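Side-chain contacts in thrombomodulin (Homo sapiens, PDB 1DX5), which acts as an endothelial cell-surface receptor and as a cofactor for the activation of protein C by thrombin, here represented by its EGF-like domains 4 to 6: residues A33-P36 and C42-F45; A53-D56 and S62-C65; G68-D73 and T78-C83. All coordinates share one frame; numbering follows the deposited sequence.

How the interactions relate
The three contacts follow one another along the chain, each a small antiparallel hairpin in an elongated string of EGF-like domains. Interaction 1 pairs strands 32-35 and 42-44. Its centre is about 13 Å from that of interaction 2, and M44 bridges the two by laying its sulfur on A53, D54 and E64. Interactions 2 and 3, centres about 14 Å apart, belong to one four-stranded sheet, in which strands 50-55 and 76-79 are neighbours; L71 packs on A53, C63 and C65. Interaction 3 holds part of the calcium site of EGF-like 6. Sulfur and leucine contacts thus join successive hairpins, and the metal lies at the step into the last domain, consistent with a defined relation between the domains.

Interaction 1. Residues A33-P36 and C42-F45; sequences APIP and CQMF
Q43, whose NE2 lies 3.6 Å from P36 CD, donates through NE2 to a water at 2.9 Å, and the water in turn donates to P34 O. Proline is tolerated at 34 because it sits opposite C42 in a non-hydrogen-bonded pair, where the ladder asks no N-H of it. A33 and Q43 form the hydrogen-bonded antiparallel pair: A33 N to Q43 O and Q43 N to A33 O are both 3.1 Å. The glutamine chain starts with CG between its own N and carbonyl carbon (chi1 63°) and then runs out straight, crossing I35 at about a right angle. Its methylene CG lies 3.8 Å from I35 CG1. Glutamine suits this exposed place because its aliphatic part covers the isoleucine and its amide reaches water. Further along, A33 N lies at the edge of the F45 ring, near its plane, and A33 CB is 4.0 Å from F45 CD2; so small a residue lets the ring come close to the backbone. The hairpin joins strand 32-35 to strand 42-44 in EGF-like 4. C42 is fastened by a disulfide to C28, and M44 reaches across to strand 50-55 of the next domain.

Interaction 2. Residues A53-D56 and S62-C65; sequences ADCD and SCEC
A53 lays its methyl over the neighbouring strand, CB 3.9 Å from C63 CB and 3.6 Å from E64 O, a closeness that a small side chain allows. Beside it, C55 and C63 face each other as a non-hydrogen-bonded antiparallel pair and are joined SG to SG at 2.0 Å. Both sulfurs stand anti to their own carbonyl carbons (chi1 -50° and -54°), which brings them together across the hairpin with a disulfide torsion of 104°. Cysteine fits here because the covalent link holds two very short strands that share few backbone bonds. D54 and E64 point to the other face, D54 CB lying 4.1 Å from E64 CB, while their carboxylates diverge; E64 OE1 is hydrogen-bonded by a polar side chain of another protein's chain. The backbones of this pair are tied by E64 N to D54 O at 2.8 Å and by D54 N to E64 O at 3.0 Å. D56 N adds a straighter bond to S62 O, 2.9 Å long. Outermost within this chain, strand 63-64 turns to another protein's chain, with which C63 makes backbone hydrogen bonds; it lies beside strand 50-55, with L71 of strand 69-72 packed against A53, C63 and C65.

Interaction 3. Residues G68-D73 and T78-C83; sequences GYILDD and TDIDEC. With CA (calcium ion), chain N.
The calcium site of EGF-like 6 shares D79 with the last strand of this antiparallel hairpin, so the link to EGF-like 5 runs through the metal site. D79 gives the calcium ion both carboxylate oxygens unequally, OD1 at 2.4 Å and OD2 at 2.9 Å; I80 contributes its backbone O, and E82 OE1 binds at 2.5 Å. A water, N95, L96 and T99 complete the shell, and the D79 carboxylate also has a polar partner in G98. Aspartate and glutamate suit these places because their anionic oxygens can balance the ion's charge. E82 bends at chi2 (94°), which brings its carboxylate back to the metal from the first turn of helix 82-85; D81 caps that helix through a weak bond from C83 N to its OD1.

G68 approaches the site without a side chain: with phi at 87°, a CB would press on the preceding carbonyl. Its O accepts from I80 N at 2.9 Å, tying the metal-binding segment to the strand. The Y69 ring lies against the backbone of T78 and D79, its CD2 3.3 Å from D79 N, with D79 OD1 over one face, while its hydroxyl is hydrogen-bonded to Q48 O. On the other side of the hairpin, I70 CG2 packs 3.8 Å from I80 CG1, the two branched chains crossing at about a right angle. T78 turns its methyl to D72, CG2 lying 3.6 Å from D72 OD2. I70 and T78 exchange two backbone bonds.

A chain of another protein makes hydrogen bonds with L71 N, D72 OD1, D73 OD1 and D79 O. Strand 76-79 lies between strands 50-55 and 69-72, and a disulfide from C83 to C93 ties helix 82-85 to strand 92-95.

Interaction 1. Residues A33-P36 and C42-F45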
loop_
_atom_site.group_PDB
_atom_site.type_symbol
_atom_site.label_atom_id
_atom_site.label_comp_id
_atom_site.label_asym_id
_atom_site.label_seq_id
_atom_site.Cartn_x
_atom_site.Cartn_y
_atom_site.Cartn_z
ATOM N N ALA E 33 21.466 -20.414 -4.091
ATOM C CA ALA E 33 21.834 -21.558 -3.285
ATOM C C ALA E 33 20.576 -22.380 -3.093
ATOM O O ALA E 33 19.473 -21.853 -3.172
ATOM C CB ALA E 33 22.434 -21.105 -1.918
ATOM N N PRO E 34 20.724 -23.687 -2.822
ATOM C CA PRO E 34 19.566 -24.565 -2.621
ATOM C C PRO E 34 18.639 -24.085 -1.501
ATOM O O PRO E 34 19.085 -23.497 -0.526
ATOM C CB PRO E 34 20.216 -25.905 -2.265
ATOM C CG PRO E 34 21.543 -25.861 -3.016
ATOM C CD PRO E 34 21.986 -24.440 -2.722
ATOM N N ILE E 35 17.335 -24.278 -1.677
ATOM C CA ILE E 35 16.371 -23.899 -0.652
ATOM C C ILE E 35 16.487 -24.984 0.413
ATOM O O ILE E 35 16.406 -26.166 0.104
ATOM C CB ILE E 35 14.931 -23.854 -1.209
ATOM C CG1 ILE E 35 14.898 -22.969 -2.454
ATOM C CG2 ILE E 35 13.976 -23.308 -0.148
ATOM C CD1 ILE E 35 13.523 -22.715 -3.036
ATOM N N PRO E 36 16.768 -24.597 1.668
ATOM C CA PRO E 36 16.905 -25.571 2.757
ATOM C C PRO E 36 15.793 -26.625 2.825
ATOM O O PRO E 36 16.077 -27.814 2.931
ATOM C CB PRO E 36 16.955 -24.682 4.000
ATOM C CG PRO E 36 17.673 -23.444 3.489
ATOM C CD PRO E 36 16.973 -23.218 2.161
ATOM N N CYS E 42 16.335 -23.870 -6.135
ATOM C CA CYS E 42 17.209 -22.727 -5.933
ATOM C C CYS E 42 16.501 -21.409 -5.620
ATOM O O CYS E 42 15.399 -21.135 -6.120
ATOM C CB CYS E 42 18.037 -22.507 -7.193
ATOM S SG CYS E 42 19.010 -23.952 -7.673
ATOM N N GLN E 43 17.168 -20.583 -4.820
ATOM C CA GLN E 43 16.665 -19.266 -4.468
ATOM C C GLN E 43 17.863 -18.340 -4.343
ATOM O O GLN E 43 18.924 -18.724 -3.863
ATOM C CB GLN E 43 15.846 -19.276 -3.163
ATOM C CG GLN E 43 16.642 -19.678 -1.932
ATOM C CD GLN E 43 15.755 -19.720 -0.599
ATOM O OE1 GLN E 43 14.553 -19.467 -0.741
ATOM N NE2 GLN E 43 16.322 -20.033 0.559
ATOM N N MET E 44 17.672 -17.116 -4.803
ATOM C CA MET E 44 18.681 -16.063 -4.791
ATOM C C MET E 44 19.165 -15.658 -3.390
ATOM O O MET E 44 18.410 -15.706 -2.419
ATOM C CB MET E 44 18.072 -14.827 -5.475
ATOM C CG MET E 44 18.931 -13.589 -5.458
ATOM S SD MET E 44 18.002 -12.099 -5.849
ATOM C CE MET E 44 19.210 -10.896 -5.434
ATOM N N PHE E 45 20.425 -15.238 -3.313
ATOM C CA PHE E 45 20.997 -14.733 -2.071
ATOM C C PHE E 45 21.787 -13.475 -2.421
ATOM O O PHE E 45 22.060 -13.218 -3.590
ATOM C CB PHE E 45 21.865 -15.790 -1.337
ATOM C CG PHE E 45 23.214 -16.082 -1.987
ATOM C CD1 PHE E 45 24.269 -15.172 -1.899
ATOM C CD2 PHE E 45 23.439 -17.289 -2.630
ATOM C CE1 PHE E 45 25.518 -15.461 -2.442
ATOM C CE2 PHE E 45 24.687 -17.590 -3.177
ATOM C CZ PHE E 45 25.729 -16.673 -3.083
HETATM O O HOH W 1 19.066 -20.684 0.126
#

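Interaction 2. Residues A53-D56 and S62-C65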
loop_
_atom_site.group_PDB
_atom_site.type_symbol
_atom_site.label_atom_id
_atom_site.label_comp_id
_atom_site.label_asym_id
_atom_site.label_seq_id
_atom_site.Cartn_x
_atom_site.Cartn_y
_atom_site.Cartn_z
ATOM N N ALA E 53 17.893 -8.449 -9.081
ATOM C CA ALA E 53 16.768 -9.267 -8.625
ATOM C C ALA E 53 16.600 -10.521 -9.467
ATOM O O ALA E 53 17.050 -10.596 -10.611
ATOM C CB ALA E 53 15.469 -8.456 -8.651
ATOM N N ASP E 54 15.959 -11.518 -8.882
ATOM C CA ASP E 54 15.709 -12.748 -9.595
ATOM C C ASP E 54 14.377 -12.567 -10.326
ATOM O O ASP E 54 13.313 -12.744 -9.730
ATOM C CB ASP E 54 15.649 -13.907 -8.602
ATOM C CG ASP E 54 15.251 -15.272 -9.291
ATOM O OD1 ASP E 54 15.500 -15.421 -10.501
ATOM O OD2 ASP E 54 14.698 -16.131 -8.590
ATOM N N CYS E 55 14.442 -12.163 -11.599
ATOM C CA CYS E 55 13.230 -11.944 -12.392
ATOM C C CYS E 55 12.910 -13.064 -13.378
ATOM O O CYS E 55 13.804 -13.630 -14.011
ATOM C CB CYS E 55 13.317 -10.615 -13.135
ATOM S SG CYS E 55 13.771 -9.221 -12.060
ATOM N N ASP E 56 11.629 -13.409 -13.475
ATOM C CA ASP E 56 11.186 -14.460 -14.379
ATOM C C ASP E 56 10.911 -13.905 -15.776
ATOM O O ASP E 56 10.009 -13.101 -15.961
ATOM C CB ASP E 56 9.928 -15.107 -13.813
ATOM C CG ASP E 56 9.435 -16.380 -14.664
ATOM O OD1 ASP E 56 9.914 -16.606 -15.792
ATOM O OD2 ASP E 56 8.561 -17.098 -14.157
ATOM N N SER E 62 8.276 -9.619 -13.113
ATOM C CA SER E 62 7.966 -10.410 -11.920
ATOM C C SER E 62 9.315 -10.802 -11.314
ATOM O O SER E 62 10.001 -11.715 -11.808
ATOM C CB SER E 62 7.144 -11.653 -12.260
ATOM O OG SER E 62 6.912 -12.434 -11.092
ATOM N N CYS E 63 9.697 -10.085 -10.262
ATOM C CA CYS E 63 10.975 -10.288 -9.604
ATOM C C CYS E 63 10.920 -10.708 -8.145
ATOM O O CYS E 63 9.989 -10.365 -7.418
ATOM C CB CYS E 63 11.807 -9.020 -9.740
ATOM S SG CYS E 63 11.992 -8.443 -11.457
ATOM N N GLU E 64 11.972 -11.410 -7.721
ATOM C CA GLU E 64 12.120 -11.903 -6.348
ATOM C C GLU E 64 13.398 -11.338 -5.729
ATOM O O GLU E 64 14.376 -11.068 -6.418
ATOM C CB GLU E 64 12.238 -13.437 -6.319
ATOM C CG GLU E 64 11.175 -14.204 -7.086
ATOM C CD GLU E 64 9.706 -14.077 -6.444
ATOM O OE1 GLU E 64 9.588 -14.002 -5.197
ATOM O OE2 GLU E 64 8.730 -14.066 -7.224
ATOM N N CYS E 65 13.381 -11.169 -4.416
ATOM C CA CYS E 65 14.535 -10.677 -3.674
ATOM C C CYS E 65 14.638 -11.526 -2.439
ATOM O O CYS E 65 13.620 -12.008 -1.947
ATOM C CB CYS E 65 14.341 -9.228 -3.213
ATOM S SG CYS E 65 14.511 -7.978 -4.501
#

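Interaction 3. Residues G68-D73 and T78-C83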
loop_
_atom_site.group_PDB
_atom_site.type_symbol
_atom_site.label_atom_id
_atom_site.label_comp_id
_atom_site.label_asym_id
_atom_site.label_seq_id
_atom_site.Cartn_x
_atom_site.Cartn_y
_atom_site.Cartn_z
ATOM N N GLY E 68 15.181 -9.599 3.696
ATOM C CA GLY E 68 16.033 -8.491 4.108
ATOM C C GLY E 68 16.388 -7.538 2.981
ATOM O O GLY E 68 17.110 -6.558 3.190
ATOM N N TYR E 69 15.921 -7.849 1.774
ATOM C CA TYR E 69 16.175 -7.015 0.601
ATOM C C TYR E 69 14.848 -6.573 0.006
ATOM O O TYR E 69 13.837 -7.224 0.197
ATOM C CB TYR E 69 16.987 -7.783 -0.455
ATOM C CG TYR E 69 18.445 -7.928 -0.117
ATOM C CD1 TYR E 69 18.893 -8.949 0.710
ATOM C CD2 TYR E 69 19.380 -7.012 -0.602
ATOM C CE1 TYR E 69 20.243 -9.059 1.049
ATOM C CE2 TYR E 69 20.727 -7.109 -0.273
ATOM C CZ TYR E 69 21.146 -8.132 0.554
ATOM O OH TYR E 69 22.460 -8.219 0.890
ATOM N N ILE E 70 14.852 -5.456 -0.704
ATOM C CA ILE E 70 13.640 -4.946 -1.308
ATOM C C ILE E 70 13.960 -4.467 -2.723
ATOM O O ILE E 70 15.048 -3.971 -2.984
ATOM C CB ILE E 70 13.003 -3.822 -0.410
ATOM C CG1 ILE E 70 11.675 -3.333 -1.006
ATOM C CG2 ILE E 70 13.988 -2.650 -0.205
ATOM C CD1 ILE E 70 10.935 -2.346 -0.115
ATOM N N LEU E 71 13.036 -4.698 -3.650
ATOM C CA LEU E 71 13.216 -4.304 -5.046
ATOM C C LEU E 71 13.405 -2.801 -5.158
ATOM O O LEU E 71 12.717 -2.026 -4.489
ATOM C CB LEU E 71 12.033 -4.777 -5.893
ATOM C CG LEU E 71 12.221 -4.807 -7.412
ATOM C CD1 LEU E 71 13.340 -5.775 -7.742
ATOM C CD2 LEU E 71 10.911 -5.232 -8.112
ATOM N N ASP E 72 14.346 -2.404 -6.009
ATOM C CA ASP E 72 14.700 -1.009 -6.204
ATOM C C ASP E 72 14.789 -0.768 -7.707
ATOM O O ASP E 72 14.563 -1.685 -8.496
ATOM C CB ASP E 72 16.081 -0.760 -5.556
ATOM C CG ASP E 72 16.369 0.798 -5.240
ATOM O OD1 ASP E 72 15.555 1.675 -5.596
ATOM O OD2 ASP E 72 17.398 1.081 -4.601
ATOM N N ASP E 73 15.160 0.457 -8.086
ATOM C CA ASP E 73 15.313 0.835 -9.487
ATOM C C ASP E 73 16.261 -0.065 -10.264
ATOM O O ASP E 73 17.297 -0.474 -9.750
ATOM C CB ASP E 73 15.818 2.271 -9.598
ATOM C CG ASP E 73 14.669 3.335 -9.343
ATOM O OD1 ASP E 73 13.511 3.033 -9.680
ATOM O OD2 ASP E 73 14.971 4.422 -8.827
ATOM N N THR E 78 17.938 -4.279 -3.061
ATOM C CA THR E 78 18.805 -3.499 -2.186
ATOM C C THR E 78 18.525 -3.846 -0.712
ATOM O O THR E 78 17.400 -4.184 -0.339
ATOM C CB THR E 78 18.654 -1.979 -2.465
ATOM O OG1 THR E 78 19.596 -1.243 -1.669
ATOM C CG2 THR E 78 17.269 -1.512 -2.120
ATOM N N ASP E 79 19.564 -3.799 0.110
ATOM C CA ASP E 79 19.438 -4.134 1.523
ATOM C C ASP E 79 18.569 -3.169 2.329
ATOM O O ASP E 79 18.623 -1.950 2.145
ATOM C CB ASP E 79 20.831 -4.220 2.152
ATOM C CG ASP E 79 20.786 -4.536 3.731
ATOM O OD1 ASP E 79 20.219 -5.577 4.139
ATOM O OD2 ASP E 79 21.317 -3.721 4.501
ATOM N N ILE E 80 17.725 -3.740 3.180
ATOM C CA ILE E 80 16.885 -2.956 4.073
ATOM C C ILE E 80 17.746 -2.685 5.324
ATOM O O ILE E 80 18.271 -3.613 5.933
ATOM C CB ILE E 80 15.620 -3.731 4.496
ATOM C CG1 ILE E 80 14.755 -4.029 3.275
ATOM C CG2 ILE E 80 14.798 -2.893 5.503
ATOM C CD1 ILE E 80 13.543 -4.915 3.572
ATOM N N ASP E 81 17.949 -1.414 5.650
ATOM C CA ASP E 81 18.739 -1.039 6.813
ATOM C C ASP E 81 17.757 -0.965 7.988
ATOM O O ASP E 81 17.148 0.065 8.248
ATOM C CB ASP E 81 19.440 0.301 6.542
ATOM C CG ASP E 81 20.460 0.724 7.704
ATOM O OD1 ASP E 81 20.375 0.168 8.812
ATOM O OD2 ASP E 81 21.301 1.617 7.455
ATOM N N GLU E 82 17.569 -2.099 8.652
ATOM C CA GLU E 82 16.636 -2.214 9.773
ATOM C C GLU E 82 16.981 -1.309 10.946
ATOM O O GLU E 82 16.096 -0.862 11.681
ATOM C CB GLU E 82 16.564 -3.662 10.255
ATOM C CG GLU E 82 15.916 -4.622 9.278
ATOM C CD GLU E 82 16.973 -5.381 8.329
ATOM O OE1 GLU E 82 18.130 -4.919 8.220
ATOM O OE2 GLU E 82 16.596 -6.412 7.724
ATOM N N CYS E 83 18.266 -1.013 11.108
ATOM C CA CYS E 83 18.695 -0.163 12.202
ATOM C C CYS E 83 18.284 1.279 11.934
ATOM O O CYS E 83 17.645 1.908 12.776
ATOM C CB CYS E 83 20.199 -0.289 12.418
ATOM S SG CYS E 83 20.752 -2.002 12.642
HETATM CA CA CA N . 19.917 -5.229 6.496
HETATM O O HOH W 2 18.275 -6.855 5.767
#